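Local coordinates for sensor protein QseC (Escherichia coli, PDB 3JZ3), which probably autophosphorylates on a histidine with ATP as the sensor kinase of the QseB/QseC two-component system, which switches on the flagella regulon, at residues 62-67 / 191-196; 99-104 / 138-143; 104-109 / 143-148. All blocks are in the same frame, centred on the assembly; numbering follows the deposited sequence.

Contact 1 of 3, residues 62-67 / 191-196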
# COMPACT_ATOMS: atom_id res chain seq x y z
N SER B 62 -3.79 -6.51 16.29
CA SER B 62 -4.33 -5.34 16.98
C SER B 62 -5.72 -5.60 17.56
O SER B 62 -6.25 -4.78 18.32
CB SER B 62 -4.38 -4.14 16.03
OG SER B 62 -5.18 -4.43 14.90
N ARG B 63 -6.30 -6.76 17.20
CA ARG B 63 -7.68 -7.15 17.54
C ARG B 63 -8.66 -5.97 17.52
O ARG B 63 -9.30 -5.64 18.52
CB ARG B 63 -7.74 -7.98 18.84
CG ARG B 63 -7.19 -7.32 20.11
CD ARG B 63 -7.00 -8.32 21.25
NE ARG B 63 -8.20 -9.14 21.51
CZ ARG B 63 -8.29 -10.44 21.28
NH1 ARG B 63 -7.26 -11.13 20.80
NH2 ARG B 63 -9.42 -11.08 21.55
N LEU B 64 -8.75 -5.34 16.35
CA LEU B 64 -9.52 -4.13 16.16
C LEU B 64 -11.01 -4.42 16.12
O LEU B 64 -11.49 -5.18 15.28
CB LEU B 64 -9.08 -3.44 14.87
CG LEU B 64 -9.23 -1.93 14.76
CD1 LEU B 64 -8.54 -1.21 15.91
CD2 LEU B 64 -8.65 -1.48 13.43
N ASP B 65 -11.74 -3.80 17.05
CA ASP B 65 -13.17 -4.07 17.25
C ASP B 65 -14.07 -3.19 16.38
O ASP B 65 -14.99 -3.70 15.73
CB ASP B 65 -13.54 -3.93 18.74
CG ASP B 65 -13.02 -2.64 19.36
OD1 ASP B 65 -11.79 -2.47 19.48
OD2 ASP B 65 -13.85 -1.78 19.74
N SER B 66 -13.81 -1.89 16.38
CA SER B 66 -14.65 -0.93 15.67
C SER B 66 -13.83 0.13 14.93
O SER B 66 -12.60 0.16 15.03
CB SER B 66 -15.62 -0.25 16.65
OG SER B 66 -14.92 0.61 17.53
N LEU B 67 -14.53 1.00 14.21
CA LEU B 67 -13.91 2.10 13.48
C LEU B 67 -13.72 3.35 14.35
O LEU B 67 -13.19 4.36 13.89
CB LEU B 67 -14.76 2.46 12.26
CG LEU B 67 -15.11 1.38 11.23
CD1 LEU B 67 -16.25 1.85 10.34
CD2 LEU B 67 -13.90 0.99 10.39
N ALA B 191 -14.81 -6.34 6.19
CA ALA B 191 -16.26 -6.23 6.13
C ALA B 191 -16.87 -6.17 7.52
O ALA B 191 -17.65 -5.26 7.83
CB ALA B 191 -16.85 -7.39 5.33
N LYS B 192 -16.50 -7.14 8.37
CA LYS B 192 -17.02 -7.25 9.74
C LYS B 192 -16.71 -6.01 10.56
O LYS B 192 -17.54 -5.55 11.34
CB LYS B 192 -16.46 -8.50 10.43
N LEU B 193 -15.51 -5.46 10.36
CA LEU B 193 -15.11 -4.22 11.02
C LEU B 193 -16.00 -3.05 10.62
O LEU B 193 -16.27 -2.16 11.43
CB LEU B 193 -13.64 -3.93 10.70
CG LEU B 193 -12.95 -2.67 11.25
CD1 LEU B 193 -12.78 -2.74 12.76
CD2 LEU B 193 -11.61 -2.48 10.58
N HIS B 194 -16.47 -3.06 9.37
CA HIS B 194 -17.33 -2.00 8.83
C HIS B 194 -18.82 -2.27 9.01
O HIS B 194 -19.66 -1.54 8.47
CB HIS B 194 -17.03 -1.80 7.34
CG HIS B 194 -15.71 -1.15 7.08
ND1 HIS B 194 -14.53 -1.86 7.04
CD2 HIS B 194 -15.38 0.14 6.85
CE1 HIS B 194 -13.53 -1.03 6.79
NE2 HIS B 194 -14.02 0.19 6.67
N GLY B 195 -19.16 -3.32 9.76
CA GLY B 195 -20.55 -3.71 9.96
C GLY B 195 -21.18 -4.27 8.69
O GLY B 195 -22.38 -4.11 8.47
N MSE B 196 -20.37 -4.92 7.87
CA MSE B 196 -20.82 -5.47 6.60
C MSE B 196 -20.74 -6.99 6.63
O MSE B 196 -19.94 -7.56 7.38
CB MSE B 196 -19.96 -4.94 5.44
CG MSE B 196 -20.04 -3.44 5.21
SE MSE B 196 -18.77 -2.82 3.85
CE MSE B 196 -19.16 -0.91 3.92
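Leu193 holds CG anti to its backbone N (chi1 179°), which sends the branch out from the last helical turn of 186-193, while Leu67, with CG beside its own backbone N (chi1 -56°), turns its two methyls back over the same helix end. CD1 of Leu193 ends beneath the curved backbone 64-66, where Leu193 CD1 lies 3.7 Å from both Leu64 O and Ser66 O; the CG of Leu64 meets that methyl obliquely. Leu67 covers the next residue as well. Its CD2 sits over one face of the His194 ring, 4.0 Å from the ring centroid and 18° off the normal, a CH-pi contact displaced toward the rim, and the same Leu67 CD2 also touches Leu193 CG at 3.9 Å. The helix stops here in a Schellman motif: Gly195, with positive phi, is the C-prime residue, and Met196 N reaches Ala191 O at 2.7 Å. In histidine-kinase terms, the segment 62-67 leads away from helix 42-61 of the dimerisation region, so this apolar contact rests that linker on the ATP-binding domain. The His194 ring is fixed at both nitrogens, ND1 bonding to Ile190 O and NE2 to Gln114 N, and this holds its face toward Leu67. The His194 side chain also touches Leu117 and Leu118 of helix 115-131, while Leu64 also packs on Leu61 of the second subunit.

Contact 2 of 3, residues 99-104 / 138-143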
# COMPACT_ATOMS: atom_id res chain seq x y z
N ASP B 99 -12.99 -8.27 -19.80
CA ASP B 99 -13.75 -7.03 -19.72
C ASP B 99 -14.35 -6.83 -18.33
O ASP B 99 -14.89 -7.77 -17.74
CB ASP B 99 -14.85 -7.01 -20.77
CG ASP B 99 -14.35 -6.58 -22.14
OD1 ASP B 99 -13.12 -6.63 -22.38
OD2 ASP B 99 -15.19 -6.19 -22.98
N VAL B 100 -14.24 -5.61 -17.82
CA VAL B 100 -14.81 -5.26 -16.52
C VAL B 100 -15.97 -4.28 -16.69
O VAL B 100 -15.79 -3.16 -17.18
CB VAL B 100 -13.75 -4.69 -15.54
CG1 VAL B 100 -14.37 -4.42 -14.17
CG2 VAL B 100 -12.57 -5.64 -15.40
N ARG B 101 -17.16 -4.72 -16.29
CA ARG B 101 -18.37 -3.93 -16.43
C ARG B 101 -18.81 -3.41 -15.08
O ARG B 101 -19.06 -4.19 -14.16
CB ARG B 101 -19.48 -4.77 -17.06
CG ARG B 101 -20.86 -4.11 -17.09
CD ARG B 101 -21.94 -5.09 -17.55
NE ARG B 101 -21.72 -5.53 -18.93
CZ ARG B 101 -21.93 -6.76 -19.37
NH1 ARG B 101 -22.38 -7.71 -18.56
NH2 ARG B 101 -21.69 -7.05 -20.65
N LEU B 102 -18.90 -2.09 -14.96
CA LEU B 102 -19.41 -1.45 -13.75
C LEU B 102 -20.84 -0.94 -13.94
O LEU B 102 -21.09 -0.07 -14.77
CB LEU B 102 -18.49 -0.32 -13.30
CG LEU B 102 -18.92 0.45 -12.05
CD1 LEU B 102 -18.81 -0.41 -10.79
CD2 LEU B 102 -18.10 1.72 -11.90
N THR B 103 -21.76 -1.51 -13.16
CA THR B 103 -23.16 -1.11 -13.17
C THR B 103 -23.47 -0.39 -11.86
O THR B 103 -23.14 -0.89 -10.78
CB THR B 103 -24.09 -2.33 -13.35
OG1 THR B 103 -23.77 -3.00 -14.57
CG2 THR B 103 -25.55 -1.90 -13.38
N LEU B 104 -24.10 0.77 -11.95
CA LEU B 104 -24.45 1.55 -10.77
C LEU B 104 -25.96 1.73 -10.69
O LEU B 104 -26.54 2.56 -11.40
CB LEU B 104 -23.74 2.90 -10.78
CG LEU B 104 -22.21 2.89 -10.92
CD1 LEU B 104 -21.71 4.25 -11.38
CD2 LEU B 104 -21.52 2.47 -9.62
N VAL B 138 -16.65 -11.75 -19.06
CA VAL B 138 -16.95 -10.46 -18.45
C VAL B 138 -16.99 -10.55 -16.93
O VAL B 138 -17.58 -11.49 -16.37
CB VAL B 138 -18.30 -9.89 -18.96
CG1 VAL B 138 -18.52 -8.46 -18.47
CG2 VAL B 138 -18.38 -9.93 -20.49
N VAL B 139 -16.36 -9.59 -16.27
CA VAL B 139 -16.49 -9.41 -14.82
C VAL B 139 -17.53 -8.33 -14.53
O VAL B 139 -17.41 -7.20 -15.02
CB VAL B 139 -15.14 -9.04 -14.16
CG1 VAL B 139 -15.33 -8.76 -12.66
CG2 VAL B 139 -14.12 -10.15 -14.37
N ASP B 140 -18.54 -8.68 -13.75
CA ASP B 140 -19.62 -7.75 -13.39
C ASP B 140 -19.45 -7.18 -11.99
O ASP B 140 -19.49 -7.92 -11.01
CB ASP B 140 -20.98 -8.44 -13.51
CG ASP B 140 -21.37 -8.72 -14.94
OD1 ASP B 140 -21.46 -7.75 -15.73
OD2 ASP B 140 -21.61 -9.90 -15.28
N VAL B 141 -19.29 -5.86 -11.92
CA VAL B 141 -19.27 -5.14 -10.64
C VAL B 141 -20.53 -4.28 -10.55
O VAL B 141 -20.75 -3.42 -11.40
CB VAL B 141 -18.01 -4.26 -10.48
CG1 VAL B 141 -17.96 -3.64 -9.08
CG2 VAL B 141 -16.74 -5.08 -10.73
N THR B 142 -21.33 -4.52 -9.53
CA THR B 142 -22.63 -3.87 -9.40
C THR B 142 -22.79 -3.22 -8.03
O THR B 142 -22.57 -3.86 -7.00
CB THR B 142 -23.79 -4.88 -9.62
OG1 THR B 142 -23.65 -5.49 -10.90
CG2 THR B 142 -25.15 -4.20 -9.53
N LEU B 143 -23.18 -1.95 -8.02
CA LEU B 143 -23.50 -1.27 -6.77
C LEU B 143 -25.01 -1.11 -6.63
O LEU B 143 -25.66 -0.49 -7.47
CB LEU B 143 -22.81 0.10 -6.71
CG LEU B 143 -23.14 1.00 -5.51
CD1 LEU B 143 -22.73 0.37 -4.18
CD2 LEU B 143 -22.50 2.37 -5.70
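Arg101 NH1 meets Asp140 OD1 at 3.0 Å in a salt bridge between directly paired residues of neighbouring strands. The bond is bent, with an N-H...O angle of 135°, and it uses the syn lone pair of OD1; the carboxylate oxygen lies 31° out of the guanidinium plane. The arginine leaves the strand with CG anti to its backbone N, then bends at chi3 (-64°), so that its chain runs beside Asp140 and its head turns back toward Val138. There Val138 CG1 sits centrally over one guanidinium face, 3.9 Å from Arg101 CZ. Thr103 and Thr142 continue this polar face. Val100, Leu102, Val139 and Val141 line the other one, where Leu102 CD1 crosses Val141 CG1 obliquely at 3.8 Å and Leu104 CD2 lies 4.0 Å from Leu143 CB. Five nearly straight backbone bonds set this register: Arg101 N donates to Val139 O at 2.8 Å and Arg101 O accepts from Val141 N at 2.8 Å, so the salt-bridging arginine is gripped on both sides of its CA. The strands are parallel, 99-104 being an outermost strand of the mixed sheet in the alpha/beta sandwich of the HATPase (GHKL) fold. Helix 115-131 lies in the connection between them and covers the apolar face, Leu126 touching Val141 and Ala129 touching Val139; helix 78-95 adds Val86 against Val100. Farther out, strand 147-151 bonds to the other edge of 138-143, and its Arg151 side chain also touches Asp140.

Contact 3 of 3, residues 104-109 / 143-148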
# COMPACT_ATOMS: atom_id res chain seq x y z
N LEU B 104 -24.10 0.77 -11.95
CA LEU B 104 -24.45 1.55 -10.77
C LEU B 104 -25.96 1.73 -10.69
O LEU B 104 -26.54 2.56 -11.40
CB LEU B 104 -23.74 2.90 -10.78
CG LEU B 104 -22.21 2.89 -10.92
CD1 LEU B 104 -21.71 4.25 -11.38
CD2 LEU B 104 -21.52 2.47 -9.62
N ASN B 105 -26.60 0.93 -9.84
CA ASN B 105 -28.04 0.97 -9.65
C ASN B 105 -28.47 2.03 -8.66
O ASN B 105 -29.56 2.58 -8.76
CB ASN B 105 -28.57 -0.40 -9.22
CG ASN B 105 -28.54 -1.42 -10.35
OD1 ASN B 105 -28.81 -1.09 -11.50
ND2 ASN B 105 -28.23 -2.67 -10.02
N ALA B 106 -27.60 2.31 -7.70
CA ALA B 106 -27.85 3.33 -6.70
C ALA B 106 -26.75 4.37 -6.76
O ALA B 106 -25.65 4.11 -7.26
CB ALA B 106 -27.93 2.71 -5.31
N HIS B 107 -27.06 5.56 -6.27
CA HIS B 107 -26.13 6.68 -6.31
C HIS B 107 -26.20 7.41 -4.98
O HIS B 107 -27.13 7.19 -4.19
CB HIS B 107 -26.49 7.60 -7.48
CG HIS B 107 -26.69 6.88 -8.77
ND1 HIS B 107 -25.64 6.50 -9.59
CD2 HIS B 107 -27.81 6.42 -9.37
CE1 HIS B 107 -26.11 5.86 -10.64
NE2 HIS B 107 -27.43 5.80 -10.54
N SER B 108 -25.21 8.27 -4.73
CA SER B 108 -25.10 9.00 -3.46
C SER B 108 -25.16 8.07 -2.25
O SER B 108 -25.76 8.40 -1.23
CB SER B 108 -26.16 10.10 -3.36
OG SER B 108 -26.09 10.98 -4.47
N ILE B 109 -24.54 6.90 -2.38
CA ILE B 109 -24.46 5.92 -1.29
C ILE B 109 -23.17 6.14 -0.50
O ILE B 109 -22.07 6.09 -1.06
CB ILE B 109 -24.55 4.46 -1.82
CG1 ILE B 109 -25.82 4.25 -2.67
CG2 ILE B 109 -24.48 3.45 -0.67
CD1 ILE B 109 -27.16 4.58 -1.97
N LEU B 143 -23.18 -1.95 -8.02
CA LEU B 143 -23.50 -1.27 -6.77
C LEU B 143 -25.01 -1.11 -6.63
O LEU B 143 -25.66 -0.49 -7.47
CB LEU B 143 -22.81 0.10 -6.71
CG LEU B 143 -23.14 1.00 -5.51
CD1 LEU B 143 -22.73 0.37 -4.18
CD2 LEU B 143 -22.50 2.37 -5.70
N ASN B 144 -25.55 -1.69 -5.56
CA ASN B 144 -26.95 -1.55 -5.20
C ASN B 144 -27.09 -0.72 -3.93
O ASN B 144 -26.09 -0.36 -3.31
CB ASN B 144 -27.59 -2.93 -5.04
CG ASN B 144 -27.54 -3.75 -6.32
OD1 ASN B 144 -28.04 -3.31 -7.36
ND2 ASN B 144 -26.94 -4.93 -6.25
N ALA B 145 -28.33 -0.41 -3.54
CA ALA B 145 -28.61 0.44 -2.37
C ALA B 145 -27.92 -0.03 -1.08
O ALA B 145 -27.33 0.78 -0.36
CB ALA B 145 -30.11 0.58 -2.15
N ASP B 146 -27.99 -1.33 -0.81
CA ASP B 146 -27.48 -1.89 0.44
C ASP B 146 -26.48 -3.04 0.24
O ASP B 146 -26.22 -3.81 1.17
CB ASP B 146 -28.64 -2.35 1.33
CG ASP B 146 -29.51 -3.42 0.68
OD1 ASP B 146 -29.29 -3.74 -0.51
OD2 ASP B 146 -30.41 -3.94 1.38
N ASN B 147 -25.94 -3.15 -0.97
CA ASN B 147 -24.92 -4.15 -1.29
C ASN B 147 -24.18 -3.81 -2.58
O ASN B 147 -24.69 -3.06 -3.41
CB ASN B 147 -25.54 -5.54 -1.41
CG ASN B 147 -26.51 -5.66 -2.57
OD1 ASN B 147 -26.13 -6.09 -3.67
ND2 ASN B 147 -27.75 -5.26 -2.35
N PHE B 148 -22.98 -4.34 -2.73
CA PHE B 148 -22.36 -4.43 -4.05
C PHE B 148 -21.98 -5.87 -4.36
O PHE B 148 -21.79 -6.68 -3.46
CB PHE B 148 -21.21 -3.42 -4.26
CG PHE B 148 -19.98 -3.68 -3.43
CD1 PHE B 148 -18.98 -4.52 -3.91
CD2 PHE B 148 -19.81 -3.06 -2.20
CE1 PHE B 148 -17.82 -4.76 -3.15
CE2 PHE B 148 -18.66 -3.28 -1.44
CZ PHE B 148 -17.67 -4.14 -1.91
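Asn105 lies alongside Asn144, the two carboxamides pointing the same way and nearly coplanar, with planes 15° apart. Asn105 ND2 donates to Asn144 OD1 at 2.7 Å, a nearly straight bond in the plane of both carboxamides. Each side chain has CG beside its own backbone N, chi1 being -72° in Asn105 and -61° in Asn144, and this matched choice lays the two head groups side by side. Asn144 passes the chain of bonds on: its ND2 donates to Asn147 OD1 at 2.9 Å, coming from above the plane of that carbonyl. Asn147 ND2 in turn reaches Asp146 OD1, again from above the acceptor's plane, so three carboxamides and a carboxylate are joined in a row. The carboxylate at its end would probably polarise the row. Beneath it, Leu143 O receives Asn105 N at 2.9 Å and, weakly, Ala106 N at 3.4 Å, so one carbonyl takes two successive backbone N-H groups, the second only weakly. Segment 143-148 holds the beta-hairpin turn that joins antiparallel strands 138-143 and 147-151 of the ATP-binding domain, closed by Asn144 N bonding to Asn147 O at 2.7 Å. Segment 104-109 leaves the parallel pairing with 138-143 after Leu104 and wraps beside this turn. Ala106 CB abuts its backbone, 3.6 Å from Ala145 N, and the CG2 branch of Ile109 follows at 3.9 Å from Ala145 O. Leu143 sends CD2 under the loop toward Ala106 O and also packs on Leu82 of helix 78-95. Glu79 of that helix holds the outer bend of the loop, accepting from Ser108 N and bonding to His107 ND1, while Trp214 touches both Ile109 and Phe148.

Overall arrangement
Contacts 2 and 3 form a continuous region at one edge of the ATP-binding domain, sharing Leu104 and Leu143, with centres about 12 Å apart. Contact 2 is partly buried and rests on regular parallel-strand bonding with an apolar face under helices; contact 3, at the surface where that pairing ends, continues it with two backbone N-H groups on one carbonyl and adds hydrogen bonds between side-chain carboxamides around a turn. Contact 1, also at the surface, has no hydrogen bond between its segments: leucine-leucine packing and one leucine methyl over a histidine face join the linker after helix 42-61 to the end of helix 186-193. Its centre lies about 27 Å from that of contact 2, across the chain's centre.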